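Local coordinates for protein 4-alpha-glucanotransferase (Streptococcus agalactiae, PDB 6M6T) that is an amylomaltase, also called disproportionating enzyme, a member of the 4-alpha-glucanotransferase family built on a TIM-barrel fold, at residues 31-36 against 200-205; 119-124 against 128-133; 167-172 against 176-181; 277-282 against 325-330. One frame throughout, in Å; residues are numbered along the deposited sequence.

Contact 1 (31-36 against 200-205); sequences AFVDFL and FELKEY
Val-33 presents its whole branched side chain to Tyr-205. Its CB meets the edge of the ring, near its plane, 3.9 Å from Tyr-205 CE2. Its CG1 lies 4.0 Å from Tyr-205 CD2. The second methyl, CG2, turns to the neighbouring turn of the other helix and stands 4.1 Å from Leu-202 CD1. Next comes Asp-34. Its CB bond does not aim at the partner helix, but the carboxylate swings nearer. OD1 accepts a hydrogen bond of 2.8 Å from Tyr-205 OH. The hydroxyl comes in on the syn side of OD1, somewhat out of the carboxylate plane, and the carboxylate stands nearly upright to the ring, at 79°. Tyr-205 can span the gap because its CG is anti to the backbone N (chi1 -171°), which sends the ring straight across to helix 27-38. Lys-209 adds a weak hydrogen bond to the same hydroxyl, and Tyr-30 packs edge-to-face on the ring. The two segments run almost parallel, 17° apart, with axes 10.8 Å from each other at closest approach. Helix 27-38 follows strand 6-10, and helix 182-208 leads into strand 212-217. Near-parallel neighbouring helices of this kind, wrapped round a parallel sheet, are characteristic of the TIM barrel.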
# COMPACT_ATOMS: atom_id res chain seq x y z
N ALA A 31 1.99 16.08 12.38
CA ALA A 31 1.11 17.19 12.03
C ALA A 31 -0.14 16.68 11.30
O ALA A 31 -1.24 17.19 11.52
CB ALA A 31 1.86 18.21 11.17
N PHE A 32 0.02 15.68 10.43
CA PHE A 32 -1.12 15.09 9.74
C PHE A 32 -2.08 14.42 10.72
O PHE A 32 -3.31 14.54 10.57
CB PHE A 32 -0.65 14.09 8.70
CG PHE A 32 -1.71 13.74 7.71
CD1 PHE A 32 -2.00 14.60 6.67
CD2 PHE A 32 -2.44 12.57 7.82
CE1 PHE A 32 -3.00 14.31 5.77
CE2 PHE A 32 -3.42 12.28 6.91
CZ PHE A 32 -3.70 13.14 5.88
N VAL A 33 -1.55 13.72 11.71
CA VAL A 33 -2.42 13.19 12.77
C VAL A 33 -3.16 14.34 13.45
O VAL A 33 -4.39 14.29 13.63
CB VAL A 33 -1.61 12.37 13.79
CG1 VAL A 33 -2.53 11.55 14.68
CG2 VAL A 33 -0.62 11.47 13.09
N ASP A 34 -2.41 15.38 13.86
CA ASP A 34 -2.99 16.56 14.49
C ASP A 34 -4.15 17.11 13.66
O ASP A 34 -5.20 17.50 14.19
CB ASP A 34 -1.91 17.64 14.68
CG ASP A 34 -1.03 17.41 15.93
OD1 ASP A 34 -1.53 16.85 16.94
OD2 ASP A 34 0.17 17.81 15.91
N PHE A 35 -3.97 17.12 12.33
CA PHE A 35 -5.00 17.63 11.44
C PHE A 35 -6.19 16.69 11.38
O PHE A 35 -7.33 17.13 11.19
CB PHE A 35 -4.41 17.87 10.05
CG PHE A 35 -5.34 17.53 8.94
CD1 PHE A 35 -6.35 18.41 8.57
CD2 PHE A 35 -5.23 16.33 8.24
CE1 PHE A 35 -7.23 18.09 7.55
CE2 PHE A 35 -6.11 16.01 7.21
CZ PHE A 35 -7.11 16.87 6.87
N LEU A 36 -5.96 15.38 11.51
CA LEU A 36 -7.08 14.45 11.48
C LEU A 36 -7.94 14.61 12.73
O LEU A 36 -9.18 14.54 12.65
CB LEU A 36 -6.59 13.01 11.33
CG LEU A 36 -5.93 12.71 9.98
CD1 LEU A 36 -5.58 11.21 9.77
CD2 LEU A 36 -6.81 13.24 8.89
N PHE A 200 6.19 2.51 14.70
CA PHE A 200 5.33 2.22 15.83
C PHE A 200 5.20 3.42 16.76
O PHE A 200 4.15 3.60 17.39
CB PHE A 200 5.81 0.96 16.55
CG PHE A 200 5.28 -0.32 15.92
CD1 PHE A 200 3.90 -0.52 15.77
CD2 PHE A 200 6.14 -1.30 15.43
CE1 PHE A 200 3.40 -1.65 15.18
CE2 PHE A 200 5.65 -2.44 14.85
CZ PHE A 200 4.26 -2.63 14.73
N GLU A 201 6.22 4.29 16.81
CA GLU A 201 6.03 5.58 17.46
C GLU A 201 4.87 6.35 16.83
O GLU A 201 4.00 6.88 17.53
CB GLU A 201 7.31 6.40 17.39
CG GLU A 201 8.23 6.23 18.59
CD GLU A 201 9.63 6.74 18.30
OE1 GLU A 201 10.58 6.30 19.00
OE2 GLU A 201 9.78 7.57 17.37
N LEU A 202 4.86 6.44 15.50
CA LEU A 202 3.78 7.15 14.81
C LEU A 202 2.42 6.49 15.06
O LEU A 202 1.42 7.17 15.33
CB LEU A 202 4.07 7.25 13.32
CG LEU A 202 2.96 8.03 12.62
CD1 LEU A 202 2.95 9.46 13.13
CD2 LEU A 202 3.09 8.01 11.11
N LYS A 203 2.36 5.16 14.94
CA LYS A 203 1.10 4.48 15.18
C LYS A 203 0.62 4.67 16.62
O LYS A 203 -0.58 4.76 16.87
CB LYS A 203 1.22 2.99 14.83
CG LYS A 203 0.09 2.10 15.35
CD LYS A 203 -0.27 1.00 14.38
CE LYS A 203 -1.42 0.15 14.93
NZ LYS A 203 -0.96 -0.85 15.91
N GLU A 204 1.55 4.79 17.58
CA GLU A 204 1.14 5.01 18.96
C GLU A 204 0.60 6.43 19.16
O GLU A 204 -0.44 6.62 19.82
CB GLU A 204 2.31 4.72 19.91
CG GLU A 204 1.92 4.46 21.36
CD GLU A 204 1.94 5.72 22.23
OE1 GLU A 204 2.04 6.83 21.66
OE2 GLU A 204 1.85 5.60 23.48
N TYR A 205 1.28 7.44 18.61
CA TYR A 205 0.73 8.79 18.63
C TYR A 205 -0.69 8.80 18.05
O TYR A 205 -1.65 9.25 18.70
CB TYR A 205 1.65 9.71 17.83
CG TYR A 205 1.32 11.19 17.95
CD1 TYR A 205 1.59 11.89 19.12
CD2 TYR A 205 0.77 11.88 16.88
CE1 TYR A 205 1.29 13.24 19.22
CE2 TYR A 205 0.47 13.23 16.96
CZ TYR A 205 0.74 13.91 18.13
OH TYR A 205 0.43 15.25 18.22

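Contact 2 (119-124 against 128-133); sequences NFLKEE and RMLSDF
Phe-120 reaches from helix 105-122 into the angle between Met-129 and Leu-130 of helix 126-134. A chi1 of 164° extends the ring away from its own main-chain nitrogen, toward the partner helix. The ring is met at its edge, near its plane, in two places. Met-129 brings CE to CE1 of Phe-120, at 3.4 Å. Leu-130 CB lies 4.2 Å from Phe-120 CE2. Phe-120 and Leu-130 are both buried, which makes this the close-packed part. Helix 182-208 closes over it with Val-190, which touches both residues, and with Tyr-193, whose ring meets that of Phe-120. Leu-121 marks the looser side. Only the tip of this side chain comes near, with CD2 4.3 Å from Leu-130 CD2. The loop after helix 105-122 lies on the solvent side. Arg-128 is exposed too and stays within its own helix, where NH2 forms a salt bridge to Asp-132 OD2, 2.8 Å away, with weak hydrogen-bond geometry. No hydrogen bond joins the two segments. Their cohesion is therefore apolar, resting on shape and on burial of the phenylalanine and leucine, while the charged groups remain outside.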
# COMPACT_ATOMS: atom_id res chain seq x y z
N ASN A 119 26.81 4.56 13.50
CA ASN A 119 26.78 5.18 14.82
C ASN A 119 25.87 4.43 15.78
O ASN A 119 26.15 4.40 16.99
CB ASN A 119 26.34 6.64 14.73
CG ASN A 119 27.37 7.52 14.07
OD1 ASN A 119 28.57 7.44 14.40
ND2 ASN A 119 26.93 8.35 13.13
N PHE A 120 24.78 3.83 15.29
CA PHE A 120 23.92 3.04 16.17
C PHE A 120 24.65 1.81 16.70
O PHE A 120 24.47 1.45 17.87
CB PHE A 120 22.64 2.60 15.45
CG PHE A 120 21.92 1.48 16.17
CD1 PHE A 120 21.10 1.75 17.26
CD2 PHE A 120 22.11 0.15 15.80
CE1 PHE A 120 20.46 0.73 17.95
CE2 PHE A 120 21.47 -0.87 16.49
CZ PHE A 120 20.64 -0.58 17.56
N LEU A 121 25.47 1.15 15.87
CA LEU A 121 26.12 -0.06 16.36
C LEU A 121 27.17 0.22 17.44
O LEU A 121 27.38 -0.64 18.32
CB LEU A 121 26.75 -0.82 15.20
CG LEU A 121 25.76 -1.44 14.21
CD1 LEU A 121 26.52 -1.99 13.01
CD2 LEU A 121 24.88 -2.53 14.87
N LYS A 122 27.82 1.39 17.42
CA LYS A 122 28.88 1.71 18.39
C LYS A 122 28.34 2.06 19.78
O LYS A 122 29.12 2.07 20.74
CB LYS A 122 29.76 2.85 17.87
CG LYS A 122 29.15 4.23 18.02
CD LYS A 122 30.00 5.35 17.42
CE LYS A 122 30.77 4.89 16.21
NZ LYS A 122 31.61 6.00 15.71
N GLU A 123 27.05 2.41 19.89
CA GLU A 123 26.40 2.50 21.20
C GLU A 123 26.58 1.20 21.97
O GLU A 123 26.58 0.11 21.39
CB GLU A 123 24.91 2.81 21.06
CG GLU A 123 24.56 4.08 20.26
CD GLU A 123 24.71 5.36 21.08
OE1 GLU A 123 24.79 5.27 22.33
OE2 GLU A 123 24.77 6.46 20.47
N GLU A 124 26.71 1.31 23.30
CA GLU A 124 27.13 0.15 24.09
C GLU A 124 26.01 -0.88 24.23
O GLU A 124 26.28 -2.09 24.22
CB GLU A 124 27.68 0.63 25.44
CG GLU A 124 27.99 -0.48 26.43
CD GLU A 124 26.85 -0.68 27.41
OE1 GLU A 124 25.78 -0.10 27.15
OE2 GLU A 124 27.01 -1.41 28.41
N ARG A 128 22.14 -5.51 22.08
CA ARG A 128 21.03 -6.08 22.84
C ARG A 128 19.71 -5.38 22.60
O ARG A 128 18.68 -5.88 23.05
CB ARG A 128 21.32 -6.08 24.35
CG ARG A 128 20.67 -7.26 25.07
CD ARG A 128 20.51 -7.01 26.55
NE ARG A 128 19.82 -8.11 27.23
CZ ARG A 128 18.54 -8.41 27.07
NH1 ARG A 128 18.01 -9.43 27.74
NH2 ARG A 128 17.78 -7.70 26.25
N MET A 129 19.71 -4.22 21.93
CA MET A 129 18.47 -3.65 21.42
C MET A 129 18.12 -4.25 20.07
O MET A 129 16.97 -4.63 19.83
CB MET A 129 18.59 -2.13 21.31
CG MET A 129 19.15 -1.44 22.55
SD MET A 129 19.16 0.38 22.55
CE MET A 129 18.73 0.75 20.85
N LEU A 130 19.13 -4.38 19.20
CA LEU A 130 18.88 -4.91 17.86
C LEU A 130 18.42 -6.37 17.92
O LEU A 130 17.51 -6.77 17.19
CB LEU A 130 20.13 -4.77 17.01
CG LEU A 130 20.17 -5.52 15.68
CD1 LEU A 130 19.00 -5.11 14.79
CD2 LEU A 130 21.50 -5.26 14.99
N SER A 131 19.04 -7.17 18.79
CA SER A 131 18.65 -8.57 18.88
C SER A 131 17.29 -8.72 19.55
O SER A 131 16.46 -9.52 19.10
CB SER A 131 19.73 -9.37 19.64
OG SER A 131 19.39 -9.58 21.00
N ASP A 132 17.04 -7.94 20.61
CA ASP A 132 15.69 -7.88 21.18
C ASP A 132 14.65 -7.51 20.13
O ASP A 132 13.47 -7.85 20.28
CB ASP A 132 15.66 -6.87 22.33
CG ASP A 132 15.48 -7.53 23.69
OD1 ASP A 132 15.15 -8.74 23.74
OD2 ASP A 132 15.66 -6.82 24.71
N PHE A 133 15.06 -6.78 19.08
CA PHE A 133 14.17 -6.51 17.95
C PHE A 133 14.00 -7.74 17.06
O PHE A 133 12.88 -8.10 16.69
CB PHE A 133 14.72 -5.32 17.15
CG PHE A 133 14.02 -5.11 15.84
CD1 PHE A 133 12.71 -4.67 15.80
CD2 PHE A 133 14.69 -5.34 14.64
CE1 PHE A 133 12.07 -4.47 14.59
CE2 PHE A 133 14.07 -5.14 13.42
CZ PHE A 133 12.75 -4.71 13.39

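Contact 3 (167-172 against 176-181); sequences IRREEE and GYRQKL
Arg-178 points its CB toward 167-172 and carries its guanidinium to Arg-169 and Glu-171. It has the largest buried area of the contact. Arg-169 NH2 lies 4.3 Å from Arg-178 NH2, at the edge of the Arg-178 guanidinium. Asp-142 stands near both arginines in long, weak ion pairs, so the two cations share a carboxylate. Glu-171 OE2 is 4.4 Å from Arg-178 NH1, well out of the guanidinium plane. No N-H points at that oxygen, so the attraction is one of charge alone. The stronger partner of Arg-178 is Glu-145, which takes a salt bridge from NE and ties the side chain to helix 140-152.

Gly-176 and Glu-172 supply the backbone part. Gly-176 N donates to Glu-172 O at 3.0 Å, with an N-H...O angle of 140°. This is the ordinary link between successive turns of helix 171-180. The side chain of Glu-172 heads away from the other segment, and the contact it makes here is through its carbonyl oxygen.

Arg-169 also makes a cation-pi contact with Trp-229. Its positive phi (47°) marks it as the C-prime residue of a Schellman motif closing helix 164-167: Glu-170 N returns to Ala-165 O, and Arg-169 N to Ile-166 O. Glu-170 then takes the N-cap position of the next helix. The arrangement is a Schellman motif ending helix 164-167, followed directly by the N-cap of helix 171-180, at the surface.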
# COMPACT_ATOMS: atom_id res chain seq x y z
N ILE A 167 21.36 -19.08 -5.59
CA ILE A 167 19.97 -18.89 -6.01
C ILE A 167 19.06 -19.92 -5.36
O ILE A 167 17.91 -19.62 -5.02
CB ILE A 167 19.89 -18.90 -7.55
CG1 ILE A 167 20.09 -17.48 -8.09
CG2 ILE A 167 18.59 -19.51 -8.02
CD1 ILE A 167 20.30 -17.40 -9.57
N ARG A 168 19.55 -21.13 -5.14
CA ARG A 168 18.76 -22.15 -4.47
C ARG A 168 19.33 -22.52 -3.11
O ARG A 168 19.17 -23.66 -2.65
CB ARG A 168 18.62 -23.39 -5.36
CG ARG A 168 19.87 -23.69 -6.15
CD ARG A 168 19.67 -24.87 -7.06
NE ARG A 168 20.91 -25.19 -7.77
CZ ARG A 168 21.30 -24.55 -8.87
NH1 ARG A 168 20.55 -23.57 -9.37
NH2 ARG A 168 22.44 -24.90 -9.46
N ARG A 169 20.00 -21.57 -2.46
CA ARG A 169 20.38 -21.64 -1.04
C ARG A 169 21.00 -22.99 -0.65
O ARG A 169 20.49 -23.70 0.22
CB ARG A 169 19.17 -21.34 -0.14
CG ARG A 169 18.01 -20.65 -0.81
CD ARG A 169 16.92 -20.39 0.20
NE ARG A 169 17.28 -19.24 1.03
CZ ARG A 169 17.72 -19.31 2.29
NH1 ARG A 169 17.84 -20.50 2.88
NH2 ARG A 169 18.03 -18.20 2.95
N GLU A 170 22.12 -23.32 -1.28
CA GLU A 170 22.89 -24.48 -0.83
C GLU A 170 23.74 -24.06 0.36
O GLU A 170 24.46 -23.06 0.28
CB GLU A 170 23.75 -25.05 -1.95
CG GLU A 170 23.08 -25.08 -3.35
CD GLU A 170 21.85 -26.01 -3.46
OE1 GLU A 170 21.56 -26.78 -2.51
OE2 GLU A 170 21.17 -25.98 -4.52
N GLU A 171 23.66 -24.80 1.47
CA GLU A 171 24.03 -24.24 2.76
C GLU A 171 25.51 -23.88 2.84
O GLU A 171 25.88 -23.01 3.65
CB GLU A 171 23.65 -25.20 3.89
CG GLU A 171 22.12 -25.18 4.25
CD GLU A 171 21.67 -23.95 5.09
OE1 GLU A 171 20.47 -23.90 5.49
OE2 GLU A 171 22.51 -23.05 5.35
N GLU A 172 26.36 -24.46 2.00
CA GLU A 172 27.76 -24.04 1.96
C GLU A 172 27.89 -22.67 1.30
O GLU A 172 28.60 -21.79 1.80
CB GLU A 172 28.60 -25.10 1.24
CG GLU A 172 29.11 -26.23 2.17
CD GLU A 172 29.15 -27.63 1.52
OE1 GLU A 172 30.09 -28.41 1.82
OE2 GLU A 172 28.23 -27.95 0.74
N GLY A 176 28.91 -19.12 3.11
CA GLY A 176 29.93 -18.27 2.52
C GLY A 176 29.47 -16.83 2.34
O GLY A 176 30.21 -15.89 2.63
N TYR A 177 28.23 -16.64 1.88
CA TYR A 177 27.75 -15.29 1.61
C TYR A 177 27.44 -14.52 2.89
O TYR A 177 27.55 -13.29 2.90
CB TYR A 177 26.53 -15.36 0.71
CG TYR A 177 26.89 -15.44 -0.75
CD1 TYR A 177 27.34 -16.62 -1.32
CD2 TYR A 177 26.78 -14.32 -1.56
CE1 TYR A 177 27.67 -16.69 -2.65
CE2 TYR A 177 27.10 -14.38 -2.90
CZ TYR A 177 27.55 -15.56 -3.43
OH TYR A 177 27.87 -15.59 -4.76
N ARG A 178 27.02 -15.21 3.93
CA ARG A 178 26.66 -14.50 5.16
C ARG A 178 27.91 -14.14 5.95
O ARG A 178 27.76 -13.47 6.94
CB ARG A 178 25.82 -15.39 6.06
CG ARG A 178 24.69 -16.08 5.34
CD ARG A 178 24.16 -17.02 6.37
NE ARG A 178 22.86 -17.42 5.92
CZ ARG A 178 22.22 -18.47 6.39
NH1 ARG A 178 22.79 -19.19 7.34
NH2 ARG A 178 21.03 -18.76 5.93
N GLN A 179 29.06 -14.67 5.57
CA GLN A 179 30.34 -14.45 6.27
C GLN A 179 31.09 -13.38 5.49
O GLN A 179 31.74 -12.55 6.08
CB GLN A 179 31.14 -15.74 6.16
CG GLN A 179 32.09 -16.06 7.31
CD GLN A 179 33.08 -17.13 6.92
OE1 GLN A 179 32.80 -18.02 6.12
NE2 GLN A 179 34.28 -17.03 7.47
N LYS A 180 31.00 -13.51 4.17
CA LYS A 180 31.63 -12.62 3.21
C LYS A 180 30.92 -11.26 3.15
O LYS A 180 31.54 -10.27 2.75
CB LYS A 180 31.68 -13.36 1.85
CG LYS A 180 31.67 -12.53 0.56
CD LYS A 180 31.15 -13.36 -0.63
CE LYS A 180 30.95 -12.50 -1.89
NZ LYS A 180 32.20 -11.70 -2.17
N LEU A 181 29.66 -11.18 3.61
CA LEU A 181 28.86 -9.95 3.51
C LEU A 181 28.22 -9.56 4.84
O LEU A 181 27.17 -8.92 4.84
CB LEU A 181 27.78 -10.10 2.44
CG LEU A 181 28.17 -10.28 0.97
CD1 LEU A 181 26.98 -10.84 0.19
CD2 LEU A 181 28.66 -8.96 0.35

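Contact 4 (277-282 against 325-330); sequences DWWIYR and PELFAT
Leu-327 has a chi1 of 157°, which turns its CG away from its own main-chain nitrogen and pushes CD1 across to Trp-279. Trp-279 points its CB at the leucine; with CG anti to the carbonyl carbon (chi1 -84°), CG stays close to the same methyl. CD1 of Leu-327 lies 3.6 Å from Trp-279 CB and 3.9 Å from Trp-279 CG. The two side chains meet at about a right angle. The methyl sits at the root of the indole and approaches the ring obliquely.

The next residue, Ile-280, reaches Thr-330, about one turn on from Leu-327, with its CD1. That methyl is 4.0 Å from Thr-330 O and 4.3 Å from Thr-330 CG2. The hydroxyl of Thr-330 is used within its own helix: OG1 donates to Glu-326 O at 2.7 Å, from above the carbonyl plane. Thr-330 N bonds to the same oxygen, at 2.9 Å. The OG1 bond holds the side-chain rotation, with CG2 on the side of Ile-280. Glu-326 O thus accepts two bonds. No hydrogen bond crosses the contact.

The Trp-279 indole lies parallel to that of Trp-268 and meets Phe-301 edge-to-face. Its side chain is about 10 Å from a bound 1,5-anhydro-D-glucitol. Helix 277-289 leads into strand 292-295, and helix 324-335 into strand 340-342. These strands are parallel neighbours in the barrel sheet, and Trp-279 touches strand 212-217, next in order. Beyond Phe-328 lies helix 350-359.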
# COMPACT_ATOMS: atom_id res chain seq x y z
N ASP A 277 -0.45 -21.72 6.70
CA ASP A 277 0.55 -21.21 7.64
C ASP A 277 1.01 -19.80 7.27
O ASP A 277 0.89 -18.84 8.06
CB ASP A 277 1.72 -22.20 7.65
CG ASP A 277 2.77 -21.94 8.76
OD1 ASP A 277 3.34 -20.81 8.86
OD2 ASP A 277 3.04 -22.91 9.51
N TRP A 278 1.50 -19.64 6.05
CA TRP A 278 2.10 -18.37 5.65
C TRP A 278 1.08 -17.24 5.66
O TRP A 278 1.40 -16.12 6.05
CB TRP A 278 2.74 -18.52 4.27
CG TRP A 278 3.46 -17.30 3.78
CD1 TRP A 278 4.58 -16.72 4.34
CD2 TRP A 278 3.13 -16.52 2.63
NE1 TRP A 278 4.95 -15.62 3.59
CE2 TRP A 278 4.08 -15.48 2.54
CE3 TRP A 278 2.12 -16.59 1.66
CZ2 TRP A 278 4.04 -14.53 1.52
CZ3 TRP A 278 2.09 -15.65 0.65
CH2 TRP A 278 3.05 -14.63 0.59
N TRP A 279 -0.15 -17.52 5.23
CA TRP A 279 -1.18 -16.49 5.19
C TRP A 279 -1.61 -16.08 6.59
O TRP A 279 -1.90 -14.91 6.84
CB TRP A 279 -2.38 -17.00 4.40
CG TRP A 279 -2.24 -16.83 2.94
CD1 TRP A 279 -2.14 -17.82 2.01
CD2 TRP A 279 -2.21 -15.59 2.21
NE1 TRP A 279 -2.05 -17.28 0.75
CE2 TRP A 279 -2.09 -15.91 0.85
CE3 TRP A 279 -2.27 -14.26 2.59
CZ2 TRP A 279 -2.02 -14.93 -0.14
CZ3 TRP A 279 -2.21 -13.29 1.61
CH2 TRP A 279 -2.09 -13.64 0.26
N ILE A 280 -1.68 -17.05 7.52
CA ILE A 280 -1.98 -16.70 8.90
C ILE A 280 -0.91 -15.76 9.43
O ILE A 280 -1.21 -14.80 10.14
CB ILE A 280 -2.11 -17.96 9.77
CG1 ILE A 280 -3.22 -18.86 9.23
CG2 ILE A 280 -2.33 -17.59 11.23
CD1 ILE A 280 -4.58 -18.31 9.42
N TYR A 281 0.34 -16.00 9.05
CA TYR A 281 1.43 -15.13 9.49
C TYR A 281 1.34 -13.74 8.86
O TYR A 281 1.55 -12.72 9.54
CB TYR A 281 2.75 -15.84 9.18
CG TYR A 281 3.95 -14.98 8.95
CD1 TYR A 281 4.70 -14.49 10.01
CD2 TYR A 281 4.37 -14.69 7.66
CE1 TYR A 281 5.83 -13.72 9.79
CE2 TYR A 281 5.49 -13.93 7.43
CZ TYR A 281 6.22 -13.44 8.49
OH TYR A 281 7.34 -12.67 8.24
N ARG A 282 1.01 -13.68 7.57
CA ARG A 282 0.83 -12.38 6.92
C ARG A 282 -0.25 -11.56 7.62
O ARG A 282 -0.02 -10.41 8.02
CB ARG A 282 0.48 -12.58 5.45
CG ARG A 282 1.66 -12.93 4.54
CD ARG A 282 1.39 -12.51 3.10
NE ARG A 282 1.41 -11.06 2.93
CZ ARG A 282 1.24 -10.44 1.77
NH1 ARG A 282 1.03 -11.15 0.67
NH2 ARG A 282 1.28 -9.11 1.71
N PRO A 325 -12.76 -19.67 0.69
CA PRO A 325 -13.53 -20.11 1.87
C PRO A 325 -12.71 -20.81 2.95
O PRO A 325 -12.83 -20.47 4.14
CB PRO A 325 -14.57 -21.05 1.25
CG PRO A 325 -14.79 -20.50 -0.12
CD PRO A 325 -13.49 -19.90 -0.57
N GLU A 326 -11.88 -21.79 2.57
CA GLU A 326 -11.07 -22.51 3.55
C GLU A 326 -10.07 -21.57 4.23
O GLU A 326 -9.91 -21.60 5.46
CB GLU A 326 -10.33 -23.68 2.88
CG GLU A 326 -11.23 -24.72 2.22
CD GLU A 326 -11.82 -24.22 0.90
OE1 GLU A 326 -12.94 -24.65 0.51
OE2 GLU A 326 -11.16 -23.36 0.27
N LEU A 327 -9.39 -20.73 3.45
CA LEU A 327 -8.41 -19.80 4.01
C LEU A 327 -9.04 -18.92 5.06
O LEU A 327 -8.50 -18.75 6.16
CB LEU A 327 -7.80 -18.94 2.90
CG LEU A 327 -7.20 -17.62 3.39
CD1 LEU A 327 -5.86 -17.87 4.07
CD2 LEU A 327 -7.03 -16.61 2.26
N PHE A 328 -10.20 -18.35 4.74
CA PHE A 328 -10.76 -17.39 5.68
C PHE A 328 -11.41 -18.08 6.87
O PHE A 328 -11.40 -17.53 7.97
CB PHE A 328 -11.70 -16.44 4.94
CG PHE A 328 -10.98 -15.43 4.09
CD1 PHE A 328 -10.31 -14.35 4.67
CD2 PHE A 328 -10.91 -15.57 2.70
CE1 PHE A 328 -9.63 -13.43 3.90
CE2 PHE A 328 -10.23 -14.64 1.92
CZ PHE A 328 -9.59 -13.57 2.52
N ALA A 329 -11.94 -19.29 6.70
CA ALA A 329 -12.36 -20.03 7.89
C ALA A 329 -11.16 -20.30 8.80
O ALA A 329 -11.26 -20.20 10.03
CB ALA A 329 -13.04 -21.34 7.50
N THR A 330 -10.02 -20.65 8.21
CA THR A 330 -8.84 -20.93 9.02
C THR A 330 -8.40 -19.69 9.75
O THR A 330 -8.03 -19.76 10.93
CB THR A 330 -7.72 -21.48 8.15
OG1 THR A 330 -8.23 -22.51 7.30
CG2 THR A 330 -6.61 -22.05 9.01

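In the fold
Contacts 1 and 4 each join helices on the outside of the TIM barrel, with centres 31 Å apart. The strands that follow their helices 182-208 and 277-289 are neighbours in the sheet. Contacts 2 and 3 fall, in that order, between the two segments of contact 1. They belong to an excursion between strands 43-45 and 212-217 whose regular structure is almost all helix. Their centres are 25 Å apart, and both lie farther from the chain centre than contacts 1 and 4. Helix 182-208 ties this excursion back to the barrel: it packs on contact 2, follows the helix of contact 3, and reaches contact 1 near its C-terminal end.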